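Local coordinates for protein TipC2 (Streptococcus intermedius B196, PDB 6DHX) that probably acts as an immunity protein that protects its producer against an antibacterial toxin exported by the type VII secretion system, at residues K19-E24 and Y174-S179; A78-F83 and L91-K96; R105-Y110 and S120-L125. One frame throughout, in Å; residues are numbered along the deposited sequence.

Overall arrangement
Leaving the N terminus, the chain first enters 19-24, at the start of helix 21-32. Its partner 174-179 follows helix 151-173, so interaction 1 closes a loop of about 150 residues. Interactions 2 and 3 are both nested inside that loop. They come in series, each a hairpin pairing within one sheet: 78-83 with 91-96, then 105-110 with 120-125. Strands 89-99 and 102-111 are neighbours, which places the two centres about 9 Å apart, and Glu95 and Arg105 form a salt bridge between them. Interaction 1 reaches the sheet through Phe22, which packs on Ile92 and Tyr110. Asn20 and Asp23 also meet the Tyr110 hydroxyl.

Interaction 1 of 3, residues K19-E24 and Y174-S179; sequences KNIFDE and YKSKYS
The N-terminal end of helix 21-32 meets the loop that follows helix 151-173. Glu24, in the first turn, carries the polar part of the contact. Its CG is anti to the backbone N (chi1 -170°) and the chain runs on extended, so the carboxylate enters the loop. Both oxygens use their syn lone pairs. Ser176 OG donates to Glu24 OE1 at 2.6 Å. Lys177 N donates to Glu24 OE2 at 2.9 Å, and this bond is nearly straight at 167°. Trp170 NE1 gives OE1 a second bond. The buried carboxylate is held from several sides, which would probably favour its ionised form. The Tyr174 ring crosses it obliquely, with CE2 3.3 Å from Glu24 CD.

Ser176 OG also accepts from Tyr178 N at 2.8 Å, closing an ST turn. Tyr178 lays one ring face over the backbone before the helix. Asn20 CA stands 3.7 Å from the Tyr178 ring centroid, a CH-pi contact. The Tyr178 hydroxyl hydrogen-bonds to Pro18 O. Ile21 CB touches Tyr178 CB at 3.7 Å, while Ile21 also packs on Leu167 and Cys171 of helix 151-173. Asn20 is the N-cap: its OD1 accepts from Asp23 N at 2.8 Å and more weakly from Phe22 N. The contact joins two local motifs, an Asn-capped helix start and an ST turn, through the Glu24 carboxylate and the Tyr178 ring.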
loop_
_atom_site.group_PDB
_atom_site.type_symbol
_atom_site.label_atom_id
_atom_site.label_comp_id
_atom_site.label_asym_id
_atom_site.label_seq_id
_atom_site.Cartn_x
_atom_site.Cartn_y
_atom_site.Cartn_z
ATOM N N LYS A 19 6.245 -6.675 -15.700
ATOM C CA LYS A 19 7.117 -7.793 -15.317
ATOM C C LYS A 19 6.685 -8.429 -13.997
ATOM O O LYS A 19 7.176 -9.529 -13.647
ATOM C CB LYS A 19 8.593 -7.329 -15.228
ATOM C CG LYS A 19 9.259 -6.995 -16.584
ATOM C CD LYS A 19 10.792 -7.065 -16.491
ATOM C CE LYS A 19 11.493 -6.566 -17.760
ATOM N NZ LYS A 19 12.975 -6.984 -17.786
ATOM N N ASN A 20 5.763 -7.799 -13.294
ATOM C CA ASN A 20 5.233 -8.289 -12.033
ATOM C C ASN A 20 3.875 -7.633 -11.783
ATOM O O ASN A 20 3.441 -6.726 -12.510
ATOM C CB ASN A 20 6.211 -7.977 -10.879
ATOM C CG ASN A 20 6.484 -6.505 -10.784
ATOM O OD1 ASN A 20 5.563 -5.736 -10.508
ATOM N ND2 ASN A 20 7.739 -6.097 -11.051
ATOM N N ILE A 21 3.223 -8.064 -10.695
ATOM C CA ILE A 21 1.860 -7.632 -10.441
ATOM C C ILE A 21 1.794 -6.152 -10.116
ATOM O O ILE A 21 0.770 -5.505 -10.393
ATOM C CB ILE A 21 1.228 -8.480 -9.309
ATOM C CG1 ILE A 21 -0.270 -8.224 -9.238
ATOM C CG2 ILE A 21 1.946 -8.196 -7.933
ATOM C CD1 ILE A 21 -1.028 -9.329 -8.440
ATOM N N PHE A 22 2.861 -5.576 -9.555
ATOM C CA PHE A 22 2.847 -4.152 -9.230
ATOM C C PHE A 22 2.975 -3.311 -10.497
ATOM O O PHE A 22 2.315 -2.278 -10.614
ATOM C CB PHE A 22 3.974 -3.816 -8.229
ATOM C CG PHE A 22 3.886 -4.696 -6.991
ATOM C CD1 PHE A 22 2.849 -4.486 -6.068
ATOM C CD2 PHE A 22 4.711 -5.782 -6.844
ATOM C CE1 PHE A 22 2.668 -5.351 -4.979
ATOM C CE2 PHE A 22 4.541 -6.672 -5.743
ATOM C CZ PHE A 22 3.514 -6.438 -4.819
ATOM N N ASP A 23 3.828 -3.729 -11.440
ATOM C CA ASP A 23 3.831 -3.085 -12.764
ATOM C C ASP A 23 2.437 -3.129 -13.381
ATOM O O ASP A 23 2.014 -2.199 -14.070
ATOM C CB ASP A 23 4.760 -3.801 -13.753
ATOM C CG ASP A 23 6.237 -3.555 -13.516
ATOM O OD1 ASP A 23 6.658 -2.544 -12.915
ATOM O OD2 ASP A 23 7.027 -4.417 -14.004
ATOM N N GLU A 24 1.760 -4.263 -13.256
ATOM C CA GLU A 24 0.460 -4.399 -13.890
ATOM C C GLU A 24 -0.530 -3.387 -13.310
ATOM O O GLU A 24 -1.228 -2.669 -14.046
ATOM C CB GLU A 24 0.018 -5.855 -13.694
ATOM C CG GLU A 24 -1.146 -6.303 -14.440
ATOM C CD GLU A 24 -1.429 -7.768 -14.098
ATOM O OE1 GLU A 24 -2.015 -7.977 -13.014
ATOM O OE2 GLU A 24 -1.037 -8.656 -14.897
ATOM N N TYR A 174 -9.172 -7.205 -12.814
ATOM C CA TYR A 174 -8.234 -7.252 -13.929
ATOM C C TYR A 174 -7.787 -8.695 -14.151
ATOM O O TYR A 174 -7.475 -9.391 -13.188
ATOM C CB TYR A 174 -7.008 -6.372 -13.610
ATOM C CG TYR A 174 -6.073 -6.264 -14.781
ATOM C CD1 TYR A 174 -6.387 -5.415 -15.846
ATOM C CD2 TYR A 174 -4.895 -7.012 -14.838
ATOM C CE1 TYR A 174 -5.569 -5.301 -16.925
ATOM C CE2 TYR A 174 -4.049 -6.917 -15.948
ATOM C CZ TYR A 174 -4.404 -6.038 -16.983
ATOM O OH TYR A 174 -3.630 -5.884 -18.113
ATOM N N LYS A 175 -7.744 -9.149 -15.408
ATOM C CA LYS A 175 -7.300 -10.528 -15.674
ATOM C C LYS A 175 -5.771 -10.571 -15.577
ATOM O O LYS A 175 -5.032 -10.466 -16.555
ATOM C CB LYS A 175 -7.823 -11.020 -17.018
ATOM C CG LYS A 175 -7.827 -12.550 -17.093
ATOM C CD LYS A 175 -8.085 -13.022 -18.513
ATOM C CE LYS A 175 -8.050 -14.524 -18.628
ATOM N NZ LYS A 175 -8.371 -14.891 -20.044
ATOM N N SER A 176 -5.285 -10.714 -14.351
ATOM C CA SER A 176 -3.854 -10.586 -14.088
ATOM C C SER A 176 -3.063 -11.737 -14.700
ATOM O O SER A 176 -3.531 -12.880 -14.773
ATOM C CB SER A 176 -3.597 -10.548 -12.570
ATOM O OG SER A 176 -2.201 -10.411 -12.275
ATOM N N LYS A 177 -1.843 -11.440 -15.128
ATOM C CA LYS A 177 -0.886 -12.485 -15.497
ATOM C C LYS A 177 -0.075 -12.959 -14.288
ATOM O O LYS A 177 0.758 -13.882 -14.419
ATOM C CB LYS A 177 0.032 -11.963 -16.593
ATOM C CG LYS A 177 -0.751 -11.601 -17.847
ATOM C CD LYS A 177 0.152 -11.356 -19.037
ATOM C CE LYS A 177 -0.640 -11.482 -20.348
ATOM N NZ LYS A 177 0.176 -11.039 -21.515
ATOM N N TYR A 178 -0.355 -12.396 -13.124
ATOM C CA TYR A 178 0.351 -12.727 -11.886
ATOM C C TYR A 178 -0.715 -13.118 -10.866
ATOM O O TYR A 178 -1.886 -13.331 -11.202
ATOM C CB TYR A 178 1.208 -11.523 -11.472
ATOM C CG TYR A 178 2.182 -11.150 -12.575
ATOM C CD1 TYR A 178 3.309 -11.924 -12.809
ATOM C CD2 TYR A 178 1.956 -10.038 -13.402
ATOM C CE1 TYR A 178 4.188 -11.632 -13.836
ATOM C CE2 TYR A 178 2.846 -9.747 -14.431
ATOM C CZ TYR A 178 3.957 -10.517 -14.630
ATOM O OH TYR A 178 4.858 -10.239 -15.653
ATOM N N SER A 179 -0.345 -13.157 -9.591
ATOM C CA SER A 179 -1.300 -13.532 -8.560
ATOM C C SER A 179 -0.731 -13.134 -7.207
ATOM O O SER A 179 0.458 -12.819 -7.090
ATOM C CB SER A 179 -1.591 -15.041 -8.598
ATOM O OG SER A 179 -0.576 -15.763 -7.925
#

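Interaction 2 of 3, residues A78-F83 and L91-K96; sequences AIDFSF and LIYFEK
Leu91 opens the pairing with Asp80, an antiparallel hydrogen-bonded pair. Leu91 N donates to Asp80 O at 2.9 Å, and Asp80 N returns a bond to Leu91 O at 2.8 Å. Leu91 O also receives a CA-H...O contact from Ile79.

Ile92 faces Ile79 as a non-hydrogen-bonded pair, with the CA atoms closer here than at the flanking pairs. The two side chains lie side by side and point the same way. In both, CG1 is anti to the carbonyl carbon; Ile79 CG2 touches Ile92 CG1 at 4.1 Å. On this face Ile79 also packs on Val166 of helix 151-173.

Tyr93 pairs with Ala78 through two bonds. Tyr93 N reaches Ala78 O at 3.0 Å; Ala78 N reaches Tyr93 O at 2.9 Å, nearly along the C=O axis. Tyr93 CG takes the crowded position between the backbone N and the carbonyl carbon (chi1 69°). This turns the ring across the strands, with Ala78 CB under one face, 3.7 Å from Tyr93 CE1. Asp80 OD2 comes to the ring edge. A water lying in the ring plane donates to Asp80 OD2 and hydrogen-bonds to Tyr93 OH. Ser62 OG hydrogen-bonds to Asp80 OD1, and Lys76 NZ to Tyr93 OH. The ladder is that of an antiparallel beta hairpin, strands 74-82 and 89-99, in the central sheet.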
loop_
_atom_site.group_PDB
_atom_site.type_symbol
_atom_site.label_atom_id
_atom_site.label_comp_id
_atom_site.label_asym_id
_atom_site.label_seq_id
_atom_site.Cartn_x
_atom_site.Cartn_y
_atom_site.Cartn_z
ATOM N N ALA A 78 -5.050 1.797 1.798
ATOM C CA ALA A 78 -5.017 2.802 0.739
ATOM C C ALA A 78 -3.943 2.463 -0.279
ATOM O O ALA A 78 -2.973 1.755 0.018
ATOM C CB ALA A 78 -4.792 4.202 1.336
ATOM N N ILE A 79 -4.148 2.938 -1.509
ATOM C CA ILE A 79 -3.158 2.796 -2.581
ATOM C C ILE A 79 -2.945 4.170 -3.180
ATOM O O ILE A 79 -3.894 4.772 -3.667
ATOM C CB ILE A 79 -3.609 1.826 -3.688
ATOM C CG1 ILE A 79 -4.116 0.499 -3.098
ATOM C CG2 ILE A 79 -2.436 1.614 -4.669
ATOM C CD1 ILE A 79 -4.794 -0.413 -4.156
ATOM N N ASP A 80 -1.720 4.671 -3.139
ATOM C CA ASP A 80 -1.398 5.955 -3.759
ATOM C C ASP A 80 -0.537 5.719 -4.989
ATOM O O ASP A 80 0.345 4.872 -4.965
ATOM C CB ASP A 80 -0.626 6.879 -2.798
ATOM C CG ASP A 80 -1.506 7.474 -1.734
ATOM O OD1 ASP A 80 -2.681 7.686 -2.009
ATOM O OD2 ASP A 80 -1.055 7.665 -0.576
ATOM N N PHE A 81 -0.757 6.498 -6.047
ATOM C CA PHE A 81 0.033 6.397 -7.274
ATOM C C PHE A 81 0.842 7.666 -7.494
ATOM O O PHE A 81 0.278 8.765 -7.401
ATOM C CB PHE A 81 -0.919 6.201 -8.464
ATOM C CG PHE A 81 -1.575 4.868 -8.455
ATOM C CD1 PHE A 81 -2.704 4.639 -7.675
ATOM C CD2 PHE A 81 -1.033 3.808 -9.188
ATOM C CE1 PHE A 81 -3.336 3.365 -7.623
ATOM C CE2 PHE A 81 -1.634 2.536 -9.144
ATOM C CZ PHE A 81 -2.787 2.308 -8.332
ATOM N N SER A 82 2.152 7.526 -7.748
ATOM C CA SER A 82 3.006 8.682 -8.034
ATOM C C SER A 82 3.535 8.458 -9.434
ATOM O O SER A 82 4.432 7.632 -9.639
ATOM C CB SER A 82 4.157 8.840 -7.037
ATOM O OG SER A 82 3.640 9.049 -5.733
ATOM N N PHE A 83 2.954 9.156 -10.396
ATOM C CA PHE A 83 3.361 8.957 -11.785
ATOM C C PHE A 83 4.402 9.953 -12.261
ATOM O O PHE A 83 5.106 9.686 -13.252
ATOM C CB PHE A 83 2.156 9.102 -12.722
ATOM C CG PHE A 83 1.062 8.116 -12.511
ATOM C CD1 PHE A 83 1.328 6.753 -12.408
ATOM C CD2 PHE A 83 -0.280 8.559 -12.479
ATOM C CE1 PHE A 83 0.295 5.835 -12.253
ATOM C CE2 PHE A 83 -1.304 7.651 -12.311
ATOM C CZ PHE A 83 -1.034 6.287 -12.210
ATOM N N LEU A 91 2.218 2.956 -3.902
ATOM C CA LEU A 91 2.376 2.731 -2.460
ATOM C C LEU A 91 1.083 2.102 -1.971
ATOM O O LEU A 91 0.015 2.715 -2.105
ATOM C CB LEU A 91 2.629 4.045 -1.733
ATOM C CG LEU A 91 2.440 3.899 -0.213
ATOM C CD1 LEU A 91 3.637 3.074 0.384
ATOM C CD2 LEU A 91 2.379 5.268 0.392
ATOM N N ILE A 92 1.171 0.885 -1.421
ATOM C CA ILE A 92 0.045 0.218 -0.771
ATOM C C ILE A 92 0.333 0.283 0.723
ATOM O O ILE A 92 1.385 -0.180 1.160
ATOM C CB ILE A 92 -0.080 -1.247 -1.227
ATOM C CG1 ILE A 92 -0.335 -1.309 -2.750
ATOM C CG2 ILE A 92 -1.152 -2.002 -0.373
ATOM C CD1 ILE A 92 -0.020 -2.720 -3.325
ATOM N N TYR A 93 -0.572 0.849 1.512
ATOM C CA TYR A 93 -0.321 0.855 2.942
ATOM C C TYR A 93 -1.605 0.600 3.709
ATOM O O TYR A 93 -2.722 0.751 3.204
ATOM C CB TYR A 93 0.350 2.158 3.420
ATOM C CG TYR A 93 -0.484 3.415 3.374
ATOM C CD1 TYR A 93 -0.597 4.162 2.202
ATOM C CD2 TYR A 93 -1.126 3.874 4.532
ATOM C CE1 TYR A 93 -1.363 5.348 2.176
ATOM C CE2 TYR A 93 -1.880 5.026 4.522
ATOM C CZ TYR A 93 -2.005 5.768 3.346
ATOM O OH TYR A 93 -2.754 6.950 3.347
ATOM N N PHE A 94 -1.423 0.175 4.959
ATOM C CA PHE A 94 -2.580 -0.044 5.792
ATOM C C PHE A 94 -2.179 0.186 7.228
ATOM O O PHE A 94 -0.985 0.207 7.575
ATOM C CB PHE A 94 -3.173 -1.445 5.611
ATOM C CG PHE A 94 -2.218 -2.596 5.962
ATOM C CD1 PHE A 94 -1.354 -3.119 4.999
ATOM C CD2 PHE A 94 -2.241 -3.177 7.231
ATOM C CE1 PHE A 94 -0.503 -4.201 5.294
ATOM C CE2 PHE A 94 -1.390 -4.242 7.532
ATOM C CZ PHE A 94 -0.541 -4.782 6.557
ATOM N N GLU A 95 -3.196 0.412 8.049
ATOM C CA GLU A 95 -3.013 0.794 9.449
ATOM C C GLU A 95 -3.976 0.007 10.321
ATOM O O GLU A 95 -5.107 -0.295 9.917
ATOM C CB GLU A 95 -3.230 2.318 9.678
ATOM C CG GLU A 95 -2.391 3.250 8.772
ATOM C CD GLU A 95 -2.478 4.729 9.185
ATOM O OE1 GLU A 95 -3.314 5.071 10.047
ATOM O OE2 GLU A 95 -1.711 5.551 8.626
ATOM N N LYS A 96 -3.507 -0.336 11.516
ATOM C CA LYS A 96 -4.229 -1.168 12.467
ATOM C C LYS A 96 -3.979 -0.627 13.859
ATOM O O LYS A 96 -2.848 -0.255 14.207
ATOM C CB LYS A 96 -3.765 -2.628 12.385
ATOM C CG LYS A 96 -4.654 -3.622 13.137
ATOM C CD LYS A 96 -4.033 -5.007 13.139
ATOM C CE LYS A 96 -3.282 -5.259 14.440
ATOM N NZ LYS A 96 -4.167 -5.147 15.639
HETATM O O HOH W 1 -2.973 8.322 1.093
#

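Interaction 3 of 3, residues R105-Y110 and S120-L125; sequences RIWNKY and SVKIAL
Arg105 begins the ladder of an antiparallel beta hairpin, strands 102-111 and 116-127. It forms a hydrogen-bonded pair with Lys122. Arg105 N donates to Lys122 O at 2.8 Å from well above the carbonyl plane, whereas the return bond, Lys122 N to Arg105 O at 2.9 Å, lies in the plane. The Arg105 side chain bends at chi3. Its CD rests 3.9 Å from Lys122 CB and also nears Ala124. Arg105 NE forms a salt bridge with Glu95 on the adjoining strand, which probably offsets the charge of Arg105 itself and may ease its closeness to Lys122.

Ile106 stands opposite Val121 in a non-hydrogen-bonded pair. Both side chains are on the face covered by Leu154 of helix 151-173. Their backbones add CA-H...O contacts: Ile106 CA to Ser120 O, and Val121 CA to Arg105 O.

Trp107 pairs with Ser120 by two more backbone bonds. Trp107 N donates to Ser120 O at 2.9 Å, and Ser120 N to Trp107 O at 2.8 Å. Trp107 CG is anti to the backbone N (chi1 -172°), on the same face as Arg105 and Lys122. The Lys122 chain is extended as far as CE, which already lies over the indole face, 3.6 Å from Trp107 CD2. The eclipsed, unfavourable last torsion (chi4 0°) brings NZ over it as well. Tyr93 of the neighbouring strand also meets the Trp107 ring. A water bridges Trp107 O and Ser120 OG. Lys122 NZ sits 3.9 Å from the centroid of the Trp107 five-membered ring, a cation-pi contact only 10° off the ring normal.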
loop_
_atom_site.group_PDB
_atom_site.type_symbol
_atom_site.label_atom_id
_atom_site.label_comp_id
_atom_site.label_asym_id
_atom_site.label_seq_id
_atom_site.Cartn_x
_atom_site.Cartn_y
_atom_site.Cartn_z
ATOM N N ARG A 105 1.501 1.148 11.061
ATOM C CA ARG A 105 1.278 1.411 9.647
ATOM C C ARG A 105 2.251 0.542 8.891
ATOM O O ARG A 105 3.460 0.648 9.104
ATOM C CB ARG A 105 1.534 2.868 9.307
ATOM C CG ARG A 105 1.077 3.861 10.336
ATOM C CD ARG A 105 1.652 5.240 9.975
ATOM N NE ARG A 105 0.849 5.975 8.985
ATOM C CZ ARG A 105 0.898 5.837 7.658
ATOM N NH1 ARG A 105 0.112 6.591 6.892
ATOM N NH2 ARG A 105 1.681 4.932 7.096
ATOM N N ILE A 106 1.753 -0.311 8.008
ATOM C CA ILE A 106 2.650 -1.124 7.210
ATOM C C ILE A 106 2.603 -0.562 5.795
ATOM O O ILE A 106 1.522 -0.417 5.203
ATOM C CB ILE A 106 2.283 -2.619 7.304
ATOM C CG1 ILE A 106 2.573 -3.078 8.747
ATOM C CG2 ILE A 106 3.125 -3.461 6.390
ATOM C CD1 ILE A 106 2.089 -4.507 9.068
ATOM N N TRP A 107 3.783 -0.250 5.277
ATOM C CA TRP A 107 4.021 0.648 4.160
ATOM C C TRP A 107 4.762 -0.131 3.090
ATOM O O TRP A 107 5.872 -0.618 3.335
ATOM C CB TRP A 107 4.894 1.776 4.721
ATOM C CG TRP A 107 5.171 2.909 3.952
ATOM C CD1 TRP A 107 6.242 3.106 3.120
ATOM C CD2 TRP A 107 4.455 4.124 3.984
ATOM N NE1 TRP A 107 6.219 4.375 2.622
ATOM C CE2 TRP A 107 5.126 5.025 3.129
ATOM C CE3 TRP A 107 3.320 4.552 4.662
ATOM C CZ2 TRP A 107 4.681 6.330 2.917
ATOM C CZ3 TRP A 107 2.874 5.848 4.441
ATOM C CH2 TRP A 107 3.553 6.718 3.581
ATOM N N ASN A 108 4.168 -0.263 1.898
ATOM C CA ASN A 108 4.705 -1.211 0.923
ATOM C C ASN A 108 4.828 -0.459 -0.381
ATOM O O ASN A 108 3.815 -0.235 -1.059
ATOM C CB ASN A 108 3.795 -2.412 0.763
ATOM C CG ASN A 108 3.408 -2.998 2.121
ATOM O OD1 ASN A 108 4.235 -3.690 2.730
ATOM N ND2 ASN A 108 2.192 -2.689 2.620
ATOM N N LYS A 109 6.045 -0.033 -0.687
ATOM C CA LYS A 109 6.259 0.905 -1.781
ATOM C C LYS A 109 6.970 0.188 -2.923
ATOM O O LYS A 109 8.084 -0.289 -2.738
ATOM C CB LYS A 109 7.093 2.091 -1.300
ATOM C CG LYS A 109 7.277 3.132 -2.420
ATOM C CD LYS A 109 7.838 4.418 -1.786
ATOM C CE LYS A 109 8.407 5.421 -2.785
ATOM N NZ LYS A 109 9.076 6.665 -2.147
ATOM N N TYR A 110 6.339 0.156 -4.100
ATOM C CA TYR A 110 6.948 -0.452 -5.270
ATOM C C TYR A 110 7.493 0.655 -6.167
ATOM O O TYR A 110 6.716 1.458 -6.705
ATOM C CB TYR A 110 5.935 -1.303 -6.019
ATOM C CG TYR A 110 6.498 -1.781 -7.334
ATOM C CD1 TYR A 110 7.389 -2.863 -7.356
ATOM C CD2 TYR A 110 6.159 -1.150 -8.531
ATOM C CE1 TYR A 110 7.904 -3.312 -8.543
ATOM C CE2 TYR A 110 6.666 -1.596 -9.752
ATOM C CZ TYR A 110 7.541 -2.689 -9.739
ATOM O OH TYR A 110 8.099 -3.202 -10.896
ATOM N N SER A 120 7.939 -1.683 4.856
ATOM C CA SER A 120 8.482 -1.037 6.051
ATOM C C SER A 120 7.342 -0.814 7.054
ATOM O O SER A 120 6.149 -1.023 6.745
ATOM C CB SER A 120 9.215 0.253 5.645
ATOM O OG SER A 120 8.302 1.249 5.271
ATOM N N VAL A 121 7.712 -0.437 8.280
ATOM C CA VAL A 121 6.774 -0.315 9.399
ATOM C C VAL A 121 6.944 1.045 10.056
ATOM O O VAL A 121 8.079 1.457 10.366
ATOM C CB VAL A 121 7.007 -1.390 10.478
ATOM C CG1 VAL A 121 5.845 -1.399 11.377
ATOM C CG2 VAL A 121 7.198 -2.717 9.899
ATOM N N LYS A 122 5.827 1.702 10.331
ATOM C CA LYS A 122 5.792 2.985 11.012
ATOM C C LYS A 122 4.758 2.918 12.132
ATOM O O LYS A 122 3.948 1.981 12.219
ATOM C CB LYS A 122 5.429 4.113 10.020
ATOM C CG LYS A 122 6.397 4.284 8.835
ATOM C CD LYS A 122 5.860 5.379 7.893
ATOM C CE LYS A 122 6.632 5.483 6.558
ATOM N NZ LYS A 122 7.719 4.497 6.487
ATOM N N ILE A 123 4.769 3.938 12.985
ATOM C CA ILE A 123 3.846 4.054 14.096
ATOM C C ILE A 123 3.105 5.378 13.971
ATOM O O ILE A 123 3.679 6.382 13.539
ATOM C CB ILE A 123 4.602 3.969 15.451
ATOM C CG1 ILE A 123 5.197 2.561 15.630
ATOM C CG2 ILE A 123 3.716 4.353 16.574
ATOM C CD1 ILE A 123 4.124 1.459 15.903
ATOM N N ALA A 124 1.824 5.379 14.323
ATOM C CA ALA A 124 1.057 6.608 14.506
ATOM C C ALA A 124 0.593 6.702 15.953
ATOM O O ALA A 124 0.022 5.744 16.488
ATOM C CB ALA A 124 -0.161 6.648 13.561
ATOM N N LEU A 125 0.857 7.848 16.588
ATOM C CA LEU A 125 0.369 8.154 17.930
ATOM C C LEU A 125 -0.801 9.110 17.824
ATOM O O LEU A 125 -0.682 10.166 17.198
ATOM C CB LEU A 125 1.457 8.792 18.787
ATOM C CG LEU A 125 2.721 7.985 18.992
ATOM C CD1 LEU A 125 3.616 8.710 20.014
ATOM C CD2 LEU A 125 2.358 6.590 19.462
HETATM O O HOH W 2 8.521 0.908 2.417
#